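Local coordinates for protein fructuronate-tagaturonate epimerase UxaE from Cohnella laeviribosi in complex with 1 glycerol (Cohnella laeviribosi, PDB 6IL9) that probably interconverts fructuronate and tagaturonate by epimerisation, as a TIM-barrel isomerase that binds zinc, at residues G156-I168 and G175-I187. Sequence-based numbering, arbitrary orientation.
Sequences GADGDHLKKEEDI and GFTMLTLDCSEQI. With ZN (zinc ion), chain C.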
ATOM      1  N   GLY A 156       6.865  -0.005  -8.627  1.00 17.50           N
ATOM      2  CA  GLY A 156       6.827  -1.303  -7.985  1.00 17.64           C
ATOM      3  C   GLY A 156       5.430  -1.833  -7.722  1.00 18.04           C
ATOM      4  O   GLY A 156       4.448  -1.089  -7.770  1.00 17.28           O
ATOM      5  N   ALA A 157       5.335  -3.127  -7.424  1.00 16.41           N
ATOM      6  CA  ALA A 157       4.072  -3.791  -7.120  1.00 16.56           C
ATOM      7  C   ALA A 157       4.258  -4.656  -5.883  1.00 15.26           C
ATOM      8  O   ALA A 157       5.109  -5.554  -5.878  1.00 17.90           O
ATOM      9  CB  ALA A 157       3.596  -4.649  -8.304  1.00 17.92           C
ATOM     10  N   ASP A 158       3.455  -4.395  -4.849  1.00 15.41           N
ATOM     11  CA  ASP A 158       3.602  -4.978  -3.520  1.00 18.43           C
ATOM     12  C   ASP A 158       2.432  -5.914  -3.240  1.00 17.59           C
ATOM     13  O   ASP A 158       1.268  -5.494  -3.277  1.00 18.61           O
ATOM     14  CB  ASP A 158       3.670  -3.854  -2.477  1.00 17.03           C
ATOM     15  CG  ASP A 158       3.753  -4.344  -1.038  1.00 20.65           C
ATOM     16  OD1 ASP A 158       4.073  -5.525  -0.768  1.00 17.74           O
ATOM     17  OD2 ASP A 158       3.513  -3.488  -0.155  1.00 18.91           O
ATOM     18  N   GLY A 159       2.743  -7.182  -2.985  1.00 17.79           N
ATOM     19  CA  GLY A 159       1.767  -8.102  -2.444  1.00 17.97           C
ATOM     20  C   GLY A 159       1.714  -7.887  -0.948  1.00 17.95           C
ATOM     21  O   GLY A 159       2.540  -8.420  -0.206  1.00 18.84           O
ATOM     22  N   ASP A 160       0.763  -7.077  -0.506  1.00 18.37           N
ATOM     23  CA  ASP A 160       0.770  -6.534   0.840  1.00 20.05           C
ATOM     24  C   ASP A 160       0.097  -7.500   1.805  1.00 22.83           C
ATOM     25  O   ASP A 160      -0.900  -8.137   1.460  1.00 20.12           O
ATOM     26  CB  ASP A 160       0.050  -5.183   0.837  1.00 19.60           C
ATOM     27  CG  ASP A 160       0.101  -4.481   2.171  1.00 22.34           C
ATOM     28  OD1 ASP A 160       1.033  -4.744   2.962  1.00 20.46           O
ATOM     29  OD2 ASP A 160      -0.808  -3.667   2.433  1.00 23.92           O
ATOM     30  N   HIS A 161       0.660  -7.617   3.010  1.00 21.56           N
ATOM     31  CA  HIS A 161       0.053  -8.388   4.098  1.00 20.36           C
ATOM     32  C   HIS A 161      -0.246  -9.829   3.701  1.00 23.02           C
ATOM     33  O   HIS A 161      -1.322 -10.357   3.996  1.00 23.25           O
ATOM     34  CB  HIS A 161      -1.236  -7.733   4.582  1.00 24.63           C
ATOM     35  CG  HIS A 161      -1.035  -6.755   5.684  1.00 33.19           C
ATOM     36  ND1 HIS A 161      -0.638  -7.137   6.947  1.00 35.44           N
ATOM     37  CD2 HIS A 161      -1.189  -5.413   5.720  1.00 38.90           C
ATOM     38  CE1 HIS A 161      -0.538  -6.066   7.711  1.00 39.73           C
ATOM     39  NE2 HIS A 161      -0.882  -5.010   6.995  1.00 40.23           N
ATOM     40  N   LEU A 162       0.720 -10.472   3.047  1.00 20.37           N
ATOM     41  CA  LEU A 162       0.568 -11.879   2.684  1.00 20.14           C
ATOM     42  C   LEU A 162       0.845 -12.779   3.884  1.00 21.88           C
ATOM     43  O   LEU A 162       1.786 -12.556   4.653  1.00 19.39           O
ATOM     44  CB  LEU A 162       1.507 -12.248   1.539  1.00 21.82           C
ATOM     45  CG  LEU A 162       1.487 -11.414   0.253  1.00 23.41           C
ATOM     46  CD1 LEU A 162       2.593 -11.880  -0.672  1.00 25.40           C
ATOM     47  CD2 LEU A 162       0.144 -11.481  -0.447  1.00 26.01           C
ATOM     48  N   LYS A 163       0.019 -13.815   4.032  1.00 22.81           N
ATOM     49  CA  LYS A 163       0.094 -14.766   5.137  1.00 24.91           C
ATOM     50  C   LYS A 163       0.150 -16.208   4.665  1.00 25.91           C
ATOM     51  O   LYS A 163       0.820 -17.031   5.291  1.00 24.05           O
ATOM     52  CB  LYS A 163      -1.125 -14.602   6.077  1.00 26.79           C
ATOM     53  CG  LYS A 163      -1.218 -13.256   6.783  1.00 30.86           C
ATOM     54  CD  LYS A 163      -2.472 -13.177   7.661  1.00 38.59           C
ATOM     55  CE  LYS A 163      -2.935 -11.727   7.844  1.00 43.15           C
ATOM     56  NZ  LYS A 163      -4.411 -11.556   7.663  1.00 46.95           N
ATOM     57  N   LYS A 164      -0.549 -16.535   3.585  1.00 22.86           N
ATOM     58  CA  LYS A 164      -0.700 -17.914   3.145  1.00 24.94           C
ATOM     59  C   LYS A 164       0.218 -18.183   1.964  1.00 25.37           C
ATOM     60  O   LYS A 164       0.387 -17.328   1.090  1.00 24.63           O
ATOM     61  CB  LYS A 164      -2.154 -18.199   2.757  1.00 24.91           C
ATOM     62  CG  LYS A 164      -3.143 -17.964   3.870  1.00 30.96           C
ATOM     63  CD  LYS A 164      -4.460 -18.679   3.591  1.00 40.70           C
ATOM     64  CE  LYS A 164      -5.248 -18.920   4.874  1.00 46.24           C
ATOM     65  NZ  LYS A 164      -4.414 -19.505   5.966  1.00 47.34           N
ATOM     66  N   GLU A 165       0.802 -19.386   1.937  1.00 26.53           N
ATOM     67  CA  GLU A 165       1.765 -19.720   0.892  1.00 24.89           C
ATOM     68  C   GLU A 165       1.141 -19.630  -0.494  1.00 24.90           C
ATOM     69  O   GLU A 165       1.811 -19.233  -1.455  1.00 25.31           O
ATOM     70  CB  GLU A 165       2.333 -21.121   1.130  1.00 25.81           C
ATOM     71  CG  GLU A 165       3.137 -21.240   2.398  1.00 24.87           C
ATOM     72  CD  GLU A 165       3.843 -22.577   2.517  1.00 28.34           C
ATOM     73  OE1 GLU A 165       3.871 -23.127   3.637  1.00 29.26           O
ATOM     74  OE2 GLU A 165       4.370 -23.072   1.501  1.00 27.53           O
ATOM     75  N   GLU A 166      -0.139 -20.002  -0.617  1.00 28.12           N
ATOM     76  CA  GLU A 166      -0.820 -19.910  -1.906  1.00 29.21           C
ATOM     77  C   GLU A 166      -0.826 -18.478  -2.426  1.00 27.24           C
ATOM     78  O   GLU A 166      -0.637 -18.244  -3.625  1.00 25.27           O
ATOM     79  CB  GLU A 166      -2.251 -20.440  -1.782  1.00 36.79           C
ATOM     80  CG  GLU A 166      -2.787 -21.081  -3.049  1.00 41.82           C
ATOM     81  CD  GLU A 166      -4.282 -20.865  -3.242  1.00 52.83           C
ATOM     82  OE1 GLU A 166      -4.761 -21.000  -4.392  1.00 57.62           O
ATOM     83  OE2 GLU A 166      -4.980 -20.568  -2.245  1.00 55.44           O
ATOM     84  N   ASP A 167      -1.032 -17.511  -1.531  1.00 25.51           N
ATOM     85  CA  ASP A 167      -1.052 -16.105  -1.914  1.00 24.00           C
ATOM     86  C   ASP A 167       0.339 -15.591  -2.266  1.00 24.16           C
ATOM     87  O   ASP A 167       0.482 -14.774  -3.183  1.00 22.53           O
ATOM     88  CB  ASP A 167      -1.664 -15.274  -0.781  1.00 25.13           C
ATOM     89  CG  ASP A 167      -3.145 -15.565  -0.577  1.00 27.22           C
ATOM     90  OD1 ASP A 167      -3.817 -15.931  -1.565  1.00 30.87           O
ATOM     91  OD2 ASP A 167      -3.640 -15.427   0.560  1.00 26.25           O
ATOM     92  N   ILE A 168       1.368 -16.074  -1.571  1.00 21.55           N
ATOM     93  CA  ILE A 168       2.746 -15.731  -1.924  1.00 24.16           C
ATOM     94  C   ILE A 168       3.093 -16.269  -3.311  1.00 22.65           C
ATOM     95  O   ILE A 168       3.714 -15.580  -4.132  1.00 20.94           O
ATOM     96  CB  ILE A 168       3.708 -16.269  -0.851  1.00 23.17           C
ATOM     97  CG1 ILE A 168       3.420 -15.582   0.487  1.00 22.30           C
ATOM     98  CG2 ILE A 168       5.145 -16.097  -1.277  1.00 20.42           C
ATOM     99  CD1 ILE A 168       4.063 -16.280   1.671  1.00 23.38           C
ATOM    100  N   GLY A 175       3.849 -11.370 -11.093  1.00 21.21           N
ATOM    101  CA  GLY A 175       4.832 -10.356 -11.396  1.00 20.74           C
ATOM    102  C   GLY A 175       5.067  -9.333 -10.307  1.00 17.97           C
ATOM    103  O   GLY A 175       5.702  -8.306 -10.575  1.00 18.44           O
ATOM    104  N   PHE A 176       4.579  -9.571  -9.093  1.00 17.26           N
ATOM    105  CA  PHE A 176       4.828  -8.619  -8.020  1.00 17.75           C
ATOM    106  C   PHE A 176       6.312  -8.583  -7.690  1.00 20.00           C
ATOM    107  O   PHE A 176       7.011  -9.600  -7.769  1.00 19.82           O
ATOM    108  CB  PHE A 176       3.994  -8.965  -6.791  1.00 18.93           C
ATOM    109  CG  PHE A 176       2.564  -8.534  -6.927  1.00 17.38           C
ATOM    110  CD1 PHE A 176       1.672  -9.298  -7.658  1.00 17.83           C
ATOM    111  CD2 PHE A 176       2.129  -7.337  -6.387  1.00 17.78           C
ATOM    112  CE1 PHE A 176       0.353  -8.895  -7.828  1.00 18.04           C
ATOM    113  CE2 PHE A 176       0.808  -6.927  -6.532  1.00 18.23           C
ATOM    114  CZ  PHE A 176      -0.081  -7.696  -7.268  1.00 17.41           C
ATOM    115  N   THR A 177       6.799  -7.386  -7.367  1.00 18.19           N
ATOM    116  CA  THR A 177       8.220  -7.154  -7.157  1.00 17.40           C
ATOM    117  C   THR A 177       8.554  -6.900  -5.701  1.00 18.05           C
ATOM    118  O   THR A 177       9.735  -6.899  -5.336  1.00 18.57           O
ATOM    119  CB  THR A 177       8.693  -5.971  -8.009  1.00 19.35           C
ATOM    120  OG1 THR A 177       7.858  -4.829  -7.758  1.00 18.16           O
ATOM    121  CG2 THR A 177       8.611  -6.332  -9.475  1.00 19.19           C
ATOM    122  N   MET A 178       7.544  -6.695  -4.873  1.00 17.58           N
ATOM    123  CA  MET A 178       7.683  -6.515  -3.442  1.00 16.16           C
ATOM    124  C   MET A 178       6.737  -7.501  -2.783  1.00 19.51           C
ATOM    125  O   MET A 178       5.585  -7.622  -3.206  1.00 21.88           O
ATOM    126  CB  MET A 178       7.347  -5.067  -3.054  1.00 16.82           C
ATOM    127  CG  MET A 178       7.382  -4.764  -1.573  1.00 17.10           C
ATOM    128  SD  MET A 178       7.293  -2.978  -1.231  1.00 12.43           S
ATOM    129  CE  MET A 178       7.254  -3.067   0.560  1.00 19.78           C
ATOM    130  N   LEU A 179       7.224  -8.245  -1.797  1.00 15.11           N
ATOM    131  CA  LEU A 179       6.397  -9.215  -1.087  1.00 16.95           C
ATOM    132  C   LEU A 179       6.430  -8.892   0.397  1.00 17.61           C
ATOM    133  O   LEU A 179       7.497  -8.921   1.014  1.00 19.70           O
ATOM    134  CB  LEU A 179       6.878 -10.650  -1.339  1.00 20.77           C
ATOM    135  CG  LEU A 179       6.482 -11.302  -2.658  1.00 26.54           C
ATOM    136  CD1 LEU A 179       6.513 -12.819  -2.532  1.00 32.35           C
ATOM    137  CD2 LEU A 179       5.116 -10.845  -3.098  1.00 29.24           C
ATOM    138  N   THR A 180       5.266  -8.579   0.966  1.00 15.80           N
ATOM    139  CA  THR A 180       5.139  -8.245   2.377  1.00 16.47           C
ATOM    140  C   THR A 180       4.659  -9.469   3.140  1.00 19.38           C
ATOM    141  O   THR A 180       3.538  -9.933   2.920  1.00 17.90           O
ATOM    142  CB  THR A 180       4.154  -7.088   2.571  1.00 16.92           C
ATOM    143  OG1 THR A 180       4.674  -5.924   1.912  1.00 18.13           O
ATOM    144  CG2 THR A 180       3.934  -6.789   4.048  1.00 19.40           C
ATOM    145  N   LEU A 181       5.492  -9.979   4.037  1.00 16.68           N
ATOM    146  CA  LEU A 181       5.155 -11.159   4.833  1.00 17.89           C
ATOM    147  C   LEU A 181       4.601 -10.713   6.179  1.00 21.68           C
ATOM    148  O   LEU A 181       5.343 -10.221   7.040  1.00 20.19           O
ATOM    149  CB  LEU A 181       6.368 -12.068   5.032  1.00 14.56           C
ATOM    150  CG  LEU A 181       6.021 -13.401   5.715  1.00 18.57           C
ATOM    151  CD1 LEU A 181       5.106 -14.199   4.807  1.00 19.62           C
ATOM    152  CD2 LEU A 181       7.288 -14.195   6.031  1.00 17.11           C
ATOM    153  N   ASP A 182       3.300 -10.907   6.363  1.00 19.23           N
ATOM    154  CA  ASP A 182       2.642 -10.671   7.638  1.00 21.60           C
ATOM    155  C   ASP A 182       2.973 -11.823   8.576  1.00 25.59           C
ATOM    156  O   ASP A 182       2.552 -12.963   8.339  1.00 24.03           O
ATOM    157  CB  ASP A 182       1.139 -10.541   7.401  1.00 26.58           C
ATOM    158  CG  ASP A 182       0.382 -10.046   8.619  1.00 32.84           C
ATOM    159  OD1 ASP A 182       0.848 -10.264   9.760  1.00 28.96           O
ATOM    160  OD2 ASP A 182      -0.693  -9.429   8.421  1.00 33.06           O
ATOM    161  N   CYS A 183       3.723 -11.529   9.645  1.00 21.20           N
ATOM    162  CA  CYS A 183       4.128 -12.526  10.631  1.00 25.51           C
ATOM    163  C   CYS A 183       3.375 -12.370  11.949  1.00 30.57           C
ATOM    164  O   CYS A 183       3.809 -12.901  12.976  1.00 30.52           O
ATOM    165  CB  CYS A 183       5.639 -12.456  10.866  1.00 22.74           C
ATOM    166  SG  CYS A 183       6.590 -12.738   9.360  1.00 22.75           S
ATOM    167  N   SER A 184       2.250 -11.648  11.933  1.00 29.90           N
ATOM    168  CA  SER A 184       1.519 -11.378  13.167  1.00 33.61           C
ATOM    169  C   SER A 184       0.941 -12.647  13.781  1.00 34.51           C
ATOM    170  O   SER A 184       0.863 -12.758  15.008  1.00 39.13           O
ATOM    171  CB  SER A 184       0.406 -10.359  12.903  1.00 38.15           C
ATOM    172  OG  SER A 184      -0.615 -10.906  12.079  1.00 39.26           O
ATOM    173  N   GLU A 185       0.539 -13.616  12.958  1.00 35.57           N
ATOM    174  CA  GLU A 185      -0.076 -14.823  13.503  1.00 41.08           C
ATOM    175  C   GLU A 185       0.934 -15.741  14.181  1.00 41.71           C
ATOM    176  O   GLU A 185       0.539 -16.594  14.989  1.00 38.48           O
ATOM    177  CB  GLU A 185      -0.816 -15.578  12.399  1.00 41.24           C
ATOM    178  CG  GLU A 185      -1.974 -14.784  11.820  1.00 47.13           C
ATOM    179  CD  GLU A 185      -3.051 -15.660  11.218  1.00 52.41           C
ATOM    180  OE1 GLU A 185      -4.015 -15.094  10.657  1.00 53.92           O
ATOM    181  OE2 GLU A 185      -2.936 -16.905  11.302  1.00 55.95           O
ATOM    182  N   GLN A 186       2.221 -15.596  13.879  1.00 35.43           N
ATOM    183  CA  GLN A 186       3.241 -16.411  14.520  1.00 33.80           C
ATOM    184  C   GLN A 186       3.766 -15.793  15.807  1.00 30.11           C
ATOM    185  O   GLN A 186       4.430 -16.486  16.583  1.00 34.12           O
ATOM    186  CB  GLN A 186       4.404 -16.652  13.551  1.00 29.29           C
ATOM    187  CG  GLN A 186       4.124 -17.713  12.488  1.00 30.68           C
ATOM    188  CD  GLN A 186       3.329 -17.184  11.298  1.00 33.89           C
ATOM    189  OE1 GLN A 186       3.135 -15.981  11.144  1.00 32.94           O
ATOM    190  NE2 GLN A 186       2.855 -18.096  10.456  1.00 33.95           N
ATOM    191  N   ILE A 187       3.486 -14.514  16.047  1.00 29.81           N
ATOM    192  CA  ILE A 187       3.952 -13.845  17.252  1.00 29.61           C
ATOM    193  C   ILE A 187       3.221 -14.412  18.461  1.00 36.37           C
ATOM    194  O   ILE A 187       1.997 -14.594  18.437  1.00 36.78           O
ATOM    195  CB  ILE A 187       3.736 -12.329  17.135  1.00 29.10           C
ATOM    196  CG1 ILE A 187       4.474 -11.776  15.911  1.00 32.31           C
ATOM    197  CG2 ILE A 187       4.183 -11.624  18.397  1.00 34.10           C
ATOM    198  CD1 ILE A 187       5.976 -11.733  16.076  1.00 30.56           C
TER
HETATM  199 ZN    ZN C 502       0.511  -3.397   8.033  0.53 28.02          ZN
HETATM  200  O   HOH W   1      -1.330  -2.020   7.936  1.00 21.91           O
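The imidazole of H161 is met at its edge by the carboxylate of D182: ND1 donates to OD2 over 2.7 Å. Ring and carboxylate planes are 54° apart, and ND1 lies 49° out of the carboxylate plane. The zinc-bound water is also at the ring's edge, in plane. The F176 ring, oblique to the backbone of A157 to G159, has D158 N in plane at its edge and brings CD2 to 3.6 Å from A157 CB. H161 NE2 binds the zinc ion at 2.4 Å, in a site completed by D273, H343 and that water. D182 is thus second shell; its CG, trans to the backbone N (chi1 -170°), carries the carboxylate across to H161. OD1 accepts S184 N, closing an Asx turn, and S184 OG as well; with the H161 bond, these should limit the carboxylate's rotation. Strands 156-162 and 178-182 are neighbours in the eight-stranded parallel TIM barrel, joined through helix 165-173 as a beta-alpha-beta unit; a beta bulge shifts the register by one between G159 and L162, and the chain turns a corner at H161. T180 OG1 donates to the syn lone pair of D158 OD1 at 2.8 Å; K366 salt-bridges D158 OD2 and D160 OD1 and hydrogen-bonds T180 OG1. On the helix-facing side, L162 CD1 meets L179 CD2 at 3.6 Å.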